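Local coordinates for universal stress protein (Mycobacterium smegmatis, PDB 5AHW) that binds cyclic AMP in the nucleotide pocket of a universal stress protein homodimer and may thereby take part in mycobacterial cAMP signalling, at residues Q5-G10 / A108-V113; L35-A40 / T84-R89; A94-L99 / A131-R136; L18-R23 / L142-S147. All blocks are in the same frame, centred on the assembly; numbering follows the deposited sequence.

Contact 1: residues Q5-G10 / A108-V113; sequences QTVVVG and ADLLVV. With CMP (adenosine-3',5'-cyclic-monophosphate), chain K.
V7, V8 and V9 pair in parallel register with L110, L111 and V112, on strand axes that come within 4.6 Å and diverge by 22°, an ordinary sheet twist. V8 sits at the heart of the ladder: its N gives a hydrogen bond to L110 O, and its O takes one from V112 N at 2.7 Å. G10 N continues the pattern to V112 O. Where the ladder begins, D109 takes over. Its short carboxylate reaches back so that OD2 accepts from Q5 N (2.7 Å), which comes from 46° above the carboxylate plane, and from T6 N (2.8 Å), on the anti lone pair.

Strand 6-10 is the middle strand of the five-stranded parallel sheet, order 3-2-1-4-5, of the universal stress protein fold, with 110-114 its neighbour, and compact valines and leucines suit a sheet with helices on both faces. Toward helix 95-105, V8 keeps CG1 anti to its backbone N (chi1 175°), which lays it beside L111 CD1 at 3.6 Å, while CG2 meets the small CB of A108. On the other face V7 CG1 meets V112 CG2 at 3.8 Å, and V9 CG2 leans on V112 CB. At the C-terminal end G10 O accepts a short hydrogen bond of 2.5 Å from O2' of cyclic AMP; lacking a side chain, G10 lets adenine N3 come within 3.5 Å of its CA.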
# COMPACT_ATOMS: atom_id res chain seq x y z
N GLN B 5 -14.14 -0.92 -0.03
CA GLN B 5 -15.22 -1.71 -0.61
C GLN B 5 -14.75 -2.54 -1.83
O GLN B 5 -15.31 -3.61 -2.15
CB GLN B 5 -16.37 -0.78 -1.07
CG GLN B 5 -17.02 0.13 -0.01
CD GLN B 5 -18.37 0.75 -0.49
OE1 GLN B 5 -18.39 1.66 -1.30
NE2 GLN B 5 -19.49 0.24 0.03
N THR B 6 -13.75 -2.04 -2.53
CA THR B 6 -13.34 -2.65 -3.79
C THR B 6 -11.83 -2.61 -3.95
O THR B 6 -11.25 -1.56 -4.05
CB THR B 6 -14.02 -1.93 -4.99
OG1 THR B 6 -15.45 -1.98 -4.86
CG2 THR B 6 -13.65 -2.60 -6.30
N VAL B 7 -11.21 -3.77 -3.98
CA VAL B 7 -9.76 -3.86 -4.03
C VAL B 7 -9.39 -4.52 -5.36
O VAL B 7 -9.96 -5.53 -5.72
CB VAL B 7 -9.24 -4.71 -2.91
CG1 VAL B 7 -7.75 -4.85 -2.98
CG2 VAL B 7 -9.61 -4.15 -1.54
N VAL B 8 -8.44 -3.94 -6.06
CA VAL B 8 -7.91 -4.50 -7.27
C VAL B 8 -6.49 -4.97 -7.08
O VAL B 8 -5.67 -4.21 -6.60
CB VAL B 8 -7.92 -3.45 -8.39
CG1 VAL B 8 -7.23 -4.03 -9.63
CG2 VAL B 8 -9.37 -3.11 -8.81
N VAL B 9 -6.21 -6.21 -7.49
CA VAL B 9 -4.88 -6.77 -7.40
C VAL B 9 -4.45 -7.28 -8.75
O VAL B 9 -5.22 -7.91 -9.47
CB VAL B 9 -4.72 -7.85 -6.29
CG1 VAL B 9 -5.59 -9.12 -6.49
CG2 VAL B 9 -3.23 -8.24 -6.13
N GLY B 10 -3.21 -6.96 -9.10
CA GLY B 10 -2.60 -7.37 -10.35
C GLY B 10 -1.69 -8.54 -10.13
O GLY B 10 -0.89 -8.53 -9.20
N ALA B 108 -12.14 1.77 -7.72
CA ALA B 108 -11.45 0.97 -6.70
C ALA B 108 -10.99 1.86 -5.54
O ALA B 108 -10.63 2.99 -5.75
CB ALA B 108 -10.26 0.30 -7.30
N ASP B 109 -11.04 1.35 -4.33
CA ASP B 109 -10.60 2.08 -3.17
C ASP B 109 -9.15 1.76 -2.96
O ASP B 109 -8.43 2.51 -2.30
CB ASP B 109 -11.38 1.58 -1.94
CG ASP B 109 -12.84 1.73 -2.10
OD1 ASP B 109 -13.26 2.88 -2.28
OD2 ASP B 109 -13.58 0.73 -2.09
N LEU B 110 -8.71 0.62 -3.47
CA LEU B 110 -7.31 0.25 -3.33
C LEU B 110 -6.83 -0.63 -4.49
O LEU B 110 -7.53 -1.54 -4.95
CB LEU B 110 -7.13 -0.51 -2.01
CG LEU B 110 -5.74 -1.10 -1.70
CD1 LEU B 110 -4.81 0.03 -1.32
CD2 LEU B 110 -5.81 -2.15 -0.61
N LEU B 111 -5.62 -0.37 -4.90
CA LEU B 111 -4.96 -1.14 -5.91
C LEU B 111 -3.70 -1.79 -5.32
O LEU B 111 -2.90 -1.11 -4.70
CB LEU B 111 -4.61 -0.12 -6.99
CG LEU B 111 -3.94 -0.56 -8.25
CD1 LEU B 111 -4.44 -1.91 -8.78
CD2 LEU B 111 -4.25 0.58 -9.18
N VAL B 112 -3.53 -3.09 -5.48
CA VAL B 112 -2.44 -3.80 -4.89
C VAL B 112 -1.52 -4.38 -5.97
O VAL B 112 -1.94 -5.03 -6.94
CB VAL B 112 -3.01 -4.94 -4.05
CG1 VAL B 112 -1.91 -5.69 -3.29
CG2 VAL B 112 -4.01 -4.37 -3.05
N VAL B 113 -0.22 -4.15 -5.78
CA VAL B 113 0.84 -4.72 -6.59
C VAL B 113 1.99 -5.21 -5.70
O VAL B 113 2.15 -4.76 -4.58
CB VAL B 113 1.37 -3.67 -7.63
CG1 VAL B 113 0.31 -3.30 -8.67
CG2 VAL B 113 1.83 -2.40 -6.99
P CMP K . 5.22 -8.83 -8.28
O1P CMP K . 5.35 -9.30 -6.83
O2P CMP K . 5.66 -9.87 -9.20
O5' CMP K . 5.88 -7.42 -8.56
C5' CMP K . 5.54 -6.53 -9.66
C4' CMP K . 4.03 -6.52 -9.73
O4' CMP K . 3.53 -5.84 -10.87
C3' CMP K . 3.42 -7.86 -9.82
O3' CMP K . 3.66 -8.54 -8.60
C2' CMP K . 1.97 -7.53 -10.19
O2' CMP K . 1.18 -7.07 -9.09
C1' CMP K . 2.22 -6.36 -11.16
N9 CMP K . 2.19 -6.93 -12.53
C8 CMP K . 3.25 -7.24 -13.30
N7 CMP K . 2.85 -7.80 -14.46
C5 CMP K . 1.53 -7.83 -14.44
C6 CMP K . 0.46 -8.25 -15.36
N6 CMP K . 0.78 -8.76 -16.54
N1 CMP K . -0.81 -8.12 -14.97
C2 CMP K . -1.16 -7.61 -13.78
N3 CMP K . -0.24 -7.21 -12.88
C4 CMP K . 1.09 -7.29 -13.16

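Contact 2: residues L35-A40 / T84-R89; sequences LIIATA and TDIEER. With CMP (adenosine-3',5'-cyclic-monophosphate), chain K.
I36 and R89 make the tight spot between these two parallel strands: I36 CG2 lies 3.3 Å from R89 CG, shorter than usual and possibly strained or partly model error, the two side chains running the same way from the sheet. R89 carries CG beside its own backbone N (chi1 -53°), and its chain then bends twice, leading the guanidinium away from the isoleucine. Beneath them the backbone ladder is regular. E87 N bonds to L35 O at 2.8 Å, I37 N to E87 O, and R89 N to I37 O; the last rung, T39 N to R89 O, is longer at 3.2 Å, its donor tilted 28° from the carbonyl plane. Across the opposite face I37 CD1 meets I86 CG2 at 3.8 Å, whereas L35 CD2 and I86 CG1 are farther apart.

Toward solvent the grip slackens. Strand 86-92 is an outermost strand of the sheet within this chain, and charged residues suit its partly exposed positions. E87 stretches alongside I36, its CB near CG1 and the carboxylate OE2 3.7 Å from CD1; OE1 pairs with K34, and OE2 makes a long ion pair with R89 NH1 at 3.8 Å.

At its buried, ligand-facing end, by contrast, strand 34-41 reads the adenine through the A40 backbone, N bonding to N1 of cyclic AMP (2.9 Å) and O accepting from N6. Strand 34-41 is thus flanked by strands 86-92 and 6-10, with L35 and T39 under helix 65-80, and A38 and R89 against L102 of helix 95-105.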
# COMPACT_ATOMS: atom_id res chain seq x y z
N LEU B 35 -12.96 -8.31 -4.07
CA LEU B 35 -11.68 -8.40 -4.70
C LEU B 35 -11.75 -8.68 -6.23
O LEU B 35 -12.42 -9.63 -6.70
CB LEU B 35 -10.89 -9.49 -4.07
CG LEU B 35 -9.47 -9.66 -4.58
CD1 LEU B 35 -8.58 -8.55 -4.11
CD2 LEU B 35 -8.91 -10.98 -4.05
N ILE B 36 -11.00 -7.88 -6.99
CA ILE B 36 -10.90 -8.03 -8.44
C ILE B 36 -9.45 -8.42 -8.73
O ILE B 36 -8.51 -7.67 -8.44
CB ILE B 36 -11.34 -6.74 -9.15
CG1 ILE B 36 -12.82 -6.44 -8.85
CG2 ILE B 36 -11.23 -6.88 -10.67
CD1 ILE B 36 -13.36 -5.13 -9.40
N ILE B 37 -9.26 -9.63 -9.24
CA ILE B 37 -7.93 -10.05 -9.64
C ILE B 37 -7.80 -9.77 -11.13
O ILE B 37 -8.60 -10.26 -11.95
CB ILE B 37 -7.72 -11.56 -9.36
CG1 ILE B 37 -8.09 -11.91 -7.90
CG2 ILE B 37 -6.28 -12.00 -9.69
CD1 ILE B 37 -7.92 -13.37 -7.52
N ALA B 38 -6.78 -9.00 -11.50
CA ALA B 38 -6.54 -8.64 -12.89
C ALA B 38 -5.20 -9.15 -13.42
O ALA B 38 -4.18 -9.12 -12.73
CB ALA B 38 -6.63 -7.12 -13.06
N THR B 39 -5.21 -9.65 -14.65
CA THR B 39 -4.01 -10.08 -15.31
C THR B 39 -4.00 -9.42 -16.68
O THR B 39 -4.92 -9.63 -17.54
CB THR B 39 -3.95 -11.59 -15.48
OG1 THR B 39 -3.89 -12.22 -14.20
CG2 THR B 39 -2.74 -12.01 -16.27
N ALA B 40 -2.97 -8.60 -16.90
CA ALA B 40 -2.86 -7.90 -18.18
C ALA B 40 -2.06 -8.77 -19.10
O ALA B 40 -1.09 -9.39 -18.67
CB ALA B 40 -2.15 -6.57 -18.02
N THR B 84 -14.13 -13.77 -0.10
CA THR B 84 -15.28 -14.52 -0.54
C THR B 84 -15.99 -13.88 -1.72
O THR B 84 -16.82 -14.52 -2.37
CB THR B 84 -16.34 -14.62 0.59
OG1 THR B 84 -16.65 -13.30 1.04
CG2 THR B 84 -15.83 -15.48 1.78
N ASP B 85 -15.74 -12.60 -1.99
CA ASP B 85 -16.31 -11.97 -3.16
C ASP B 85 -15.20 -11.62 -4.20
O ASP B 85 -14.69 -10.51 -4.20
CB ASP B 85 -17.03 -10.72 -2.71
CG ASP B 85 -17.67 -10.00 -3.86
OD1 ASP B 85 -17.66 -10.56 -4.96
OD2 ASP B 85 -18.19 -8.87 -3.65
N ILE B 86 -14.90 -12.55 -5.10
CA ILE B 86 -13.75 -12.47 -6.03
C ILE B 86 -14.18 -12.51 -7.48
O ILE B 86 -14.98 -13.34 -7.90
CB ILE B 86 -12.81 -13.66 -5.79
CG1 ILE B 86 -12.41 -13.71 -4.31
CG2 ILE B 86 -11.59 -13.58 -6.69
CD1 ILE B 86 -11.86 -15.04 -3.88
N GLU B 87 -13.62 -11.60 -8.27
CA GLU B 87 -13.97 -11.45 -9.66
C GLU B 87 -12.65 -11.61 -10.39
O GLU B 87 -11.65 -11.11 -9.89
CB GLU B 87 -14.54 -10.07 -9.82
CG GLU B 87 -15.11 -9.71 -11.18
CD GLU B 87 -15.77 -8.32 -11.21
OE1 GLU B 87 -16.90 -8.23 -10.69
OE2 GLU B 87 -15.15 -7.34 -11.74
N GLU B 88 -12.60 -12.34 -11.51
CA GLU B 88 -11.34 -12.43 -12.31
C GLU B 88 -11.49 -11.54 -13.59
O GLU B 88 -12.57 -11.58 -14.25
CB GLU B 88 -11.07 -13.87 -12.71
CG GLU B 88 -11.03 -14.90 -11.61
CD GLU B 88 -11.01 -16.31 -12.16
OE1 GLU B 88 -10.88 -16.47 -13.36
OE2 GLU B 88 -11.13 -17.30 -11.42
N ARG B 89 -10.49 -10.72 -13.91
CA ARG B 89 -10.53 -9.86 -15.11
C ARG B 89 -9.29 -10.05 -16.01
O ARG B 89 -8.25 -9.49 -15.70
CB ARG B 89 -10.57 -8.38 -14.74
CG ARG B 89 -11.66 -7.96 -13.79
CD ARG B 89 -13.03 -7.98 -14.41
NE ARG B 89 -12.95 -7.14 -15.59
CZ ARG B 89 -13.33 -5.87 -15.68
NH1 ARG B 89 -13.97 -5.26 -14.68
NH2 ARG B 89 -13.09 -5.23 -16.83
P CMP K . 5.22 -8.83 -8.28
O1P CMP K . 5.35 -9.30 -6.83
O2P CMP K . 5.66 -9.87 -9.20
O5' CMP K . 5.88 -7.42 -8.56
C5' CMP K . 5.54 -6.53 -9.66
C4' CMP K . 4.03 -6.52 -9.73
O4' CMP K . 3.53 -5.84 -10.87
C3' CMP K . 3.42 -7.86 -9.82
O3' CMP K . 3.66 -8.54 -8.60
C2' CMP K . 1.97 -7.53 -10.19
O2' CMP K . 1.18 -7.07 -9.09
C1' CMP K . 2.22 -6.36 -11.16
N9 CMP K . 2.19 -6.93 -12.53
C8 CMP K . 3.25 -7.24 -13.30
N7 CMP K . 2.85 -7.80 -14.46
C5 CMP K . 1.53 -7.83 -14.44
C6 CMP K . 0.46 -8.25 -15.36
N6 CMP K . 0.78 -8.76 -16.54
N1 CMP K . -0.81 -8.12 -14.97
C2 CMP K . -1.16 -7.61 -13.78
N3 CMP K . -0.24 -7.21 -12.88
C4 CMP K . 1.09 -7.29 -13.16

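Contact 3: residues A94-L99 / A131-R136; sequences APVDAL and ANVARR. With CMP (adenosine-3',5'-cyclic-monophosphate), chain K; SO4 (sulfate ion), chain L.
V96 holds CG1 anti to its backbone N (chi1 176°), and R136 holds CG beside its own N (chi1 -67°) with the chain extended as far as NE. V96 CG1 lies 3.4 Å from R136 NH1, the side chains crossing at about a right angle. The valine methyl thus rests against the guanidinium end, and an arginine suits a place where its tip also reaches solvent and an anion. V96 CG2 rests on N132 CB at 3.7 Å. Deeper in, V133 CG2 faces both V96 CG1 and L99 CD1, the latter at 4.4 Å, a loose apolar seam.

Helices 95-105 and 129-136, their axes 38° apart here, cover the same face of the parallel sheet: the first is the crossover from strand 86-92 to strand 110-114, the second leads into strand 140-144. L99 packs on V113 and V133 on L111, so strand 110-114 lies beneath the groove between them. L99 also serves the nucleotide pocket, its CD1 3.6 Å from adenine N3, while P95 CB approaches the base near C5.

At the exposed rim D97 OD1 and R136 NH1 form a long salt bridge of 4.0 Å, with a water between them that donates to OD1 at 2.6 Å and has NH1 as its donor. The outer edge of the R136 guanidinium grips a sulfate, probably from the crystallisation liquor, through NE to O1 (2.8 Å) and NH2 to O4 (2.8 Å). R135 NE bonds to O2 of the same ion, while A131 O lies over the centre of one face of the R135 guanidinium.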
# COMPACT_ATOMS: atom_id res chain seq x y z
N ALA B 94 -1.15 -3.39 -21.57
CA ALA B 94 0.11 -3.41 -20.86
C ALA B 94 -0.27 -3.35 -19.38
O ALA B 94 -1.37 -2.94 -19.05
CB ALA B 94 1.00 -2.26 -21.28
N PRO B 95 0.63 -3.81 -18.49
CA PRO B 95 0.21 -3.93 -17.14
C PRO B 95 -0.18 -2.60 -16.50
O PRO B 95 -1.21 -2.56 -15.76
CB PRO B 95 1.43 -4.52 -16.42
CG PRO B 95 2.27 -5.11 -17.49
CD PRO B 95 1.91 -4.47 -18.77
N VAL B 96 0.64 -1.55 -16.68
CA VAL B 96 0.36 -0.31 -15.95
C VAL B 96 -1.02 0.30 -16.32
O VAL B 96 -1.92 0.65 -15.45
CB VAL B 96 1.50 0.72 -16.14
CG1 VAL B 96 1.14 2.02 -15.44
CG2 VAL B 96 2.78 0.18 -15.55
N ASP B 97 -1.18 0.45 -17.63
CA ASP B 97 -2.42 0.91 -18.24
C ASP B 97 -3.58 0.03 -17.77
O ASP B 97 -4.62 0.52 -17.37
CB ASP B 97 -2.34 0.80 -19.81
CG ASP B 97 -1.39 1.89 -20.51
OD1 ASP B 97 -0.98 2.91 -19.89
OD2 ASP B 97 -1.11 1.74 -21.72
N ALA B 98 -3.43 -1.28 -17.86
CA ALA B 98 -4.58 -2.11 -17.55
C ALA B 98 -5.00 -1.94 -16.08
O ALA B 98 -6.19 -1.81 -15.80
CB ALA B 98 -4.29 -3.58 -17.87
N LEU B 99 -4.05 -1.86 -15.15
CA LEU B 99 -4.38 -1.79 -13.71
C LEU B 99 -4.94 -0.42 -13.34
O LEU B 99 -6.00 -0.34 -12.69
CB LEU B 99 -3.19 -2.13 -12.82
CG LEU B 99 -2.74 -3.56 -12.94
CD1 LEU B 99 -1.36 -3.79 -12.33
CD2 LEU B 99 -3.72 -4.49 -12.27
N ALA B 131 6.23 1.10 -9.60
CA ALA B 131 6.51 2.50 -9.54
C ALA B 131 5.55 3.30 -10.44
O ALA B 131 5.09 4.39 -10.06
CB ALA B 131 7.91 2.75 -9.97
N ASN B 132 5.26 2.79 -11.64
CA ASN B 132 4.47 3.58 -12.57
C ASN B 132 3.02 3.55 -12.12
O ASN B 132 2.28 4.52 -12.27
CB ASN B 132 4.58 3.06 -14.02
CG ASN B 132 5.95 3.19 -14.65
OD1 ASN B 132 6.95 3.60 -14.06
ND2 ASN B 132 5.98 2.91 -15.94
N VAL B 133 2.59 2.42 -11.61
CA VAL B 133 1.26 2.35 -10.99
C VAL B 133 1.10 3.36 -9.84
O VAL B 133 0.10 4.09 -9.75
CB VAL B 133 0.97 0.91 -10.51
CG1 VAL B 133 -0.22 0.84 -9.62
CG2 VAL B 133 0.66 0.02 -11.68
N ALA B 134 2.12 3.40 -8.99
CA ALA B 134 2.09 4.33 -7.84
C ALA B 134 2.03 5.73 -8.38
O ALA B 134 1.27 6.55 -7.87
CB ALA B 134 3.34 4.13 -6.94
N ARG B 135 2.81 6.05 -9.43
CA ARG B 135 2.78 7.42 -9.83
C ARG B 135 1.48 7.79 -10.51
O ARG B 135 1.08 8.95 -10.46
CB ARG B 135 3.95 7.84 -10.70
CG ARG B 135 5.34 7.89 -10.03
CD ARG B 135 6.37 8.53 -10.93
NE ARG B 135 6.66 7.52 -11.90
CZ ARG B 135 7.63 6.61 -11.75
NH1 ARG B 135 8.51 6.71 -10.75
NH2 ARG B 135 7.77 5.67 -12.61
N ARG B 136 0.82 6.84 -11.15
CA ARG B 136 -0.31 7.16 -12.02
C ARG B 136 -1.68 6.98 -11.34
O ARG B 136 -2.65 7.54 -11.78
CB ARG B 136 -0.24 6.40 -13.35
CG ARG B 136 0.95 6.84 -14.23
CD ARG B 136 0.96 6.11 -15.58
NE ARG B 136 2.28 6.21 -16.24
CZ ARG B 136 2.72 5.41 -17.18
NH1 ARG B 136 1.94 4.48 -17.67
NH2 ARG B 136 3.92 5.62 -17.72
P CMP K . 5.22 -8.83 -8.28
O1P CMP K . 5.35 -9.30 -6.83
O2P CMP K . 5.66 -9.87 -9.20
O5' CMP K . 5.88 -7.42 -8.56
C5' CMP K . 5.54 -6.53 -9.66
C4' CMP K . 4.03 -6.52 -9.73
O4' CMP K . 3.53 -5.84 -10.87
C3' CMP K . 3.42 -7.86 -9.82
O3' CMP K . 3.66 -8.54 -8.60
C2' CMP K . 1.97 -7.53 -10.19
O2' CMP K . 1.18 -7.07 -9.09
C1' CMP K . 2.22 -6.36 -11.16
N9 CMP K . 2.19 -6.93 -12.53
C8 CMP K . 3.25 -7.24 -13.30
N7 CMP K . 2.85 -7.80 -14.46
C5 CMP K . 1.53 -7.83 -14.44
C6 CMP K . 0.46 -8.25 -15.36
N6 CMP K . 0.78 -8.76 -16.54
N1 CMP K . -0.81 -8.12 -14.97
C2 CMP K . -1.16 -7.61 -13.78
N3 CMP K . -0.24 -7.21 -12.88
C4 CMP K . 1.09 -7.29 -13.16
S SO4 L . 5.21 8.13 -15.55
O1 SO4 L . 3.78 8.56 -15.79
O2 SO4 L . 5.14 6.99 -14.54
O3 SO4 L . 5.93 9.31 -15.01
O4 SO4 L . 5.78 7.36 -16.64
O HOH W 1 -1.24 4.21 -17.67

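Contact 4: residues L18-R23 / L142-S147; sequences LRAVDR and LIVHTS. With CMP (adenosine-3',5'-cyclic-monophosphate), chain K.
T146 O lies at the edge of the R19 guanidinium, where NH2 donates a hydrogen bond of 2.9 Å that is bent at the hydrogen (142°) and tilted 25° from the guanidinium plane. The long arginine suits this exposed flank, since it can reach from the helix to a backbone carbonyl of the C-terminal tail. Within that tail S147 O sits 3.3 Å above one face of the H145 ring, offset toward its rim.

T146 OG1 lies between the backbone N and the carbonyl carbon (chi1 57°), 2.6 Å from O1P of the cyclic phosphate; N115 OD1 is a further partner of this hydroxyl. The methyl CG2 fits between the phosphate and the helix, 3.9 Å from A20 N and 4.0 Å from R19 CB, so one threonine supplies both a polar and an apolar surface.

Helix 15-31 follows strand 6-10 as the first crossover of this alpha/beta fold and lies across strand 140-144, one of the two outermost strands of the chain's own sheet. The small A20 lets that strand draw near: V144 CG2 comes within 4.1 Å of A20 CA and 4.0 Å of R23 CB. A looser touch joins R23 CG to L142 CD2, at 4.3 Å. The guanidinium end of R23 goes beyond this chain, NE forming a salt bridge with D140 of the second subunit. L142 and I143 pair there in an antiparallel ladder with a strand of that subunit, carrying the sheet through the homodimer interface.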
# COMPACT_ATOMS: atom_id res chain seq x y z
N LEU B 18 1.76 -13.72 -6.64
CA LEU B 18 0.74 -14.44 -5.93
C LEU B 18 0.77 -14.12 -4.44
O LEU B 18 -0.26 -14.24 -3.77
CB LEU B 18 0.90 -15.94 -6.18
CG LEU B 18 0.55 -16.32 -7.62
CD1 LEU B 18 0.95 -17.75 -7.85
CD2 LEU B 18 -0.90 -16.12 -7.94
N ARG B 19 1.92 -13.68 -3.95
CA ARG B 19 2.03 -13.17 -2.60
C ARG B 19 1.27 -11.86 -2.49
O ARG B 19 0.73 -11.58 -1.41
CB ARG B 19 3.49 -13.01 -2.12
CG ARG B 19 4.20 -14.34 -1.92
CD ARG B 19 5.62 -14.27 -1.33
NE ARG B 19 6.65 -13.87 -2.32
CZ ARG B 19 7.55 -14.67 -2.92
NH1 ARG B 19 7.63 -15.99 -2.66
NH2 ARG B 19 8.41 -14.13 -3.80
N ALA B 20 1.30 -11.04 -3.54
CA ALA B 20 0.51 -9.84 -3.57
C ALA B 20 -0.98 -10.17 -3.53
O ALA B 20 -1.74 -9.46 -2.88
CB ALA B 20 0.79 -9.01 -4.82
N VAL B 21 -1.40 -11.21 -4.25
CA VAL B 21 -2.77 -11.69 -4.17
C VAL B 21 -3.17 -12.21 -2.73
O VAL B 21 -4.25 -11.87 -2.23
CB VAL B 21 -2.99 -12.80 -5.22
CG1 VAL B 21 -4.37 -13.41 -5.11
CG2 VAL B 21 -2.86 -12.23 -6.62
N ASP B 22 -2.31 -13.03 -2.10
CA ASP B 22 -2.54 -13.45 -0.72
C ASP B 22 -2.90 -12.21 0.09
O ASP B 22 -3.95 -12.22 0.74
CB ASP B 22 -1.34 -14.08 -0.07
CG ASP B 22 -1.01 -15.37 -0.64
OD1 ASP B 22 -1.86 -15.92 -1.34
OD2 ASP B 22 0.15 -15.84 -0.46
N ARG B 23 -2.06 -11.16 0.03
CA ARG B 23 -2.28 -9.98 0.85
C ARG B 23 -3.55 -9.24 0.45
O ARG B 23 -4.32 -8.82 1.32
CB ARG B 23 -1.09 -9.07 0.83
CG ARG B 23 -1.00 -8.17 2.03
CD ARG B 23 -0.65 -8.96 3.30
NE ARG B 23 0.83 -9.08 3.46
CZ ARG B 23 1.43 -9.56 4.55
NH1 ARG B 23 0.69 -10.03 5.56
NH2 ARG B 23 2.76 -9.58 4.64
N LEU B 142 -1.24 -0.20 -2.44
CA LEU B 142 -0.47 -1.03 -1.54
C LEU B 142 0.62 -1.72 -2.39
O LEU B 142 0.33 -2.45 -3.34
CB LEU B 142 -1.34 -2.10 -0.91
CG LEU B 142 -0.69 -3.05 0.08
CD1 LEU B 142 -0.23 -2.28 1.33
CD2 LEU B 142 -1.64 -4.18 0.54
N ILE B 143 1.85 -1.52 -1.97
CA ILE B 143 2.97 -2.20 -2.53
C ILE B 143 3.38 -3.25 -1.58
O ILE B 143 3.90 -2.95 -0.56
CB ILE B 143 4.10 -1.18 -2.84
CG1 ILE B 143 3.60 -0.21 -3.95
CG2 ILE B 143 5.37 -1.90 -3.33
CD1 ILE B 143 4.60 0.86 -4.30
N VAL B 144 3.08 -4.50 -1.92
CA VAL B 144 3.39 -5.65 -1.08
C VAL B 144 4.85 -6.00 -1.25
O VAL B 144 5.34 -6.02 -2.39
CB VAL B 144 2.52 -6.84 -1.52
CG1 VAL B 144 2.85 -8.09 -0.70
CG2 VAL B 144 1.04 -6.45 -1.38
N HIS B 145 5.58 -6.23 -0.14
CA HIS B 145 7.01 -6.56 -0.25
C HIS B 145 7.16 -8.02 -0.66
O HIS B 145 7.19 -8.90 0.16
CB HIS B 145 7.72 -6.35 1.09
CG HIS B 145 9.20 -6.13 0.95
ND1 HIS B 145 10.15 -7.01 1.43
CD2 HIS B 145 9.88 -5.10 0.38
CE1 HIS B 145 11.35 -6.54 1.16
NE2 HIS B 145 11.22 -5.39 0.52
N THR B 146 7.29 -8.30 -1.93
CA THR B 146 7.23 -9.67 -2.40
C THR B 146 8.58 -10.13 -2.87
O THR B 146 8.78 -11.29 -3.16
CB THR B 146 6.26 -9.76 -3.61
OG1 THR B 146 6.69 -8.86 -4.65
CG2 THR B 146 4.85 -9.44 -3.17
N SER B 147 9.51 -9.20 -2.95
CA SER B 147 10.90 -9.53 -3.36
C SER B 147 11.92 -8.55 -2.77
O SER B 147 11.66 -7.53 -2.10
CB SER B 147 11.00 -9.47 -4.84
OG SER B 147 10.81 -8.11 -5.24
OXT SER B 147 13.09 -8.78 -2.92
P CMP K . 5.22 -8.83 -8.28
O1P CMP K . 5.35 -9.30 -6.83
O2P CMP K . 5.66 -9.87 -9.20
O5' CMP K . 5.88 -7.42 -8.56
C5' CMP K . 5.54 -6.53 -9.66
C4' CMP K . 4.03 -6.52 -9.73
O4' CMP K . 3.53 -5.84 -10.87
C3' CMP K . 3.42 -7.86 -9.82
O3' CMP K . 3.66 -8.54 -8.60
C2' CMP K . 1.97 -7.53 -10.19
O2' CMP K . 1.18 -7.07 -9.09
C1' CMP K . 2.22 -6.36 -11.16
N9 CMP K . 2.19 -6.93 -12.53
C8 CMP K . 3.25 -7.24 -13.30
N7 CMP K . 2.85 -7.80 -14.46
C5 CMP K . 1.53 -7.83 -14.44
C6 CMP K . 0.46 -8.25 -15.36
N6 CMP K . 0.78 -8.76 -16.54
N1 CMP K . -0.81 -8.12 -14.97
C2 CMP K . -1.16 -7.61 -13.78
N3 CMP K . -0.24 -7.21 -12.88
C4 CMP K . 1.09 -7.29 -13.16

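From the N terminus, strand 6-10 opens contact 1, helix 15-31 opens contact 4 and strand 34-41 opens contact 2. Contact 2 closes first, at 84-89, nested inside the loops of both contact 1 and contact 4. Contact 3 then opens at 94-99, in series after contact 2. Contact 1 closes at 108-113, crossing both contact 3, which closes at 131-136, and contact 4, which closes at 142-147 and encloses contact 3. Contacts 1 and 2 join through backbone pairing of strands 6-10 and 34-41, contacts 1 and 4 through strands 110-114 and 140-144. L99 of contact 3 packs on G10 and A38. All four touch the nucleotide.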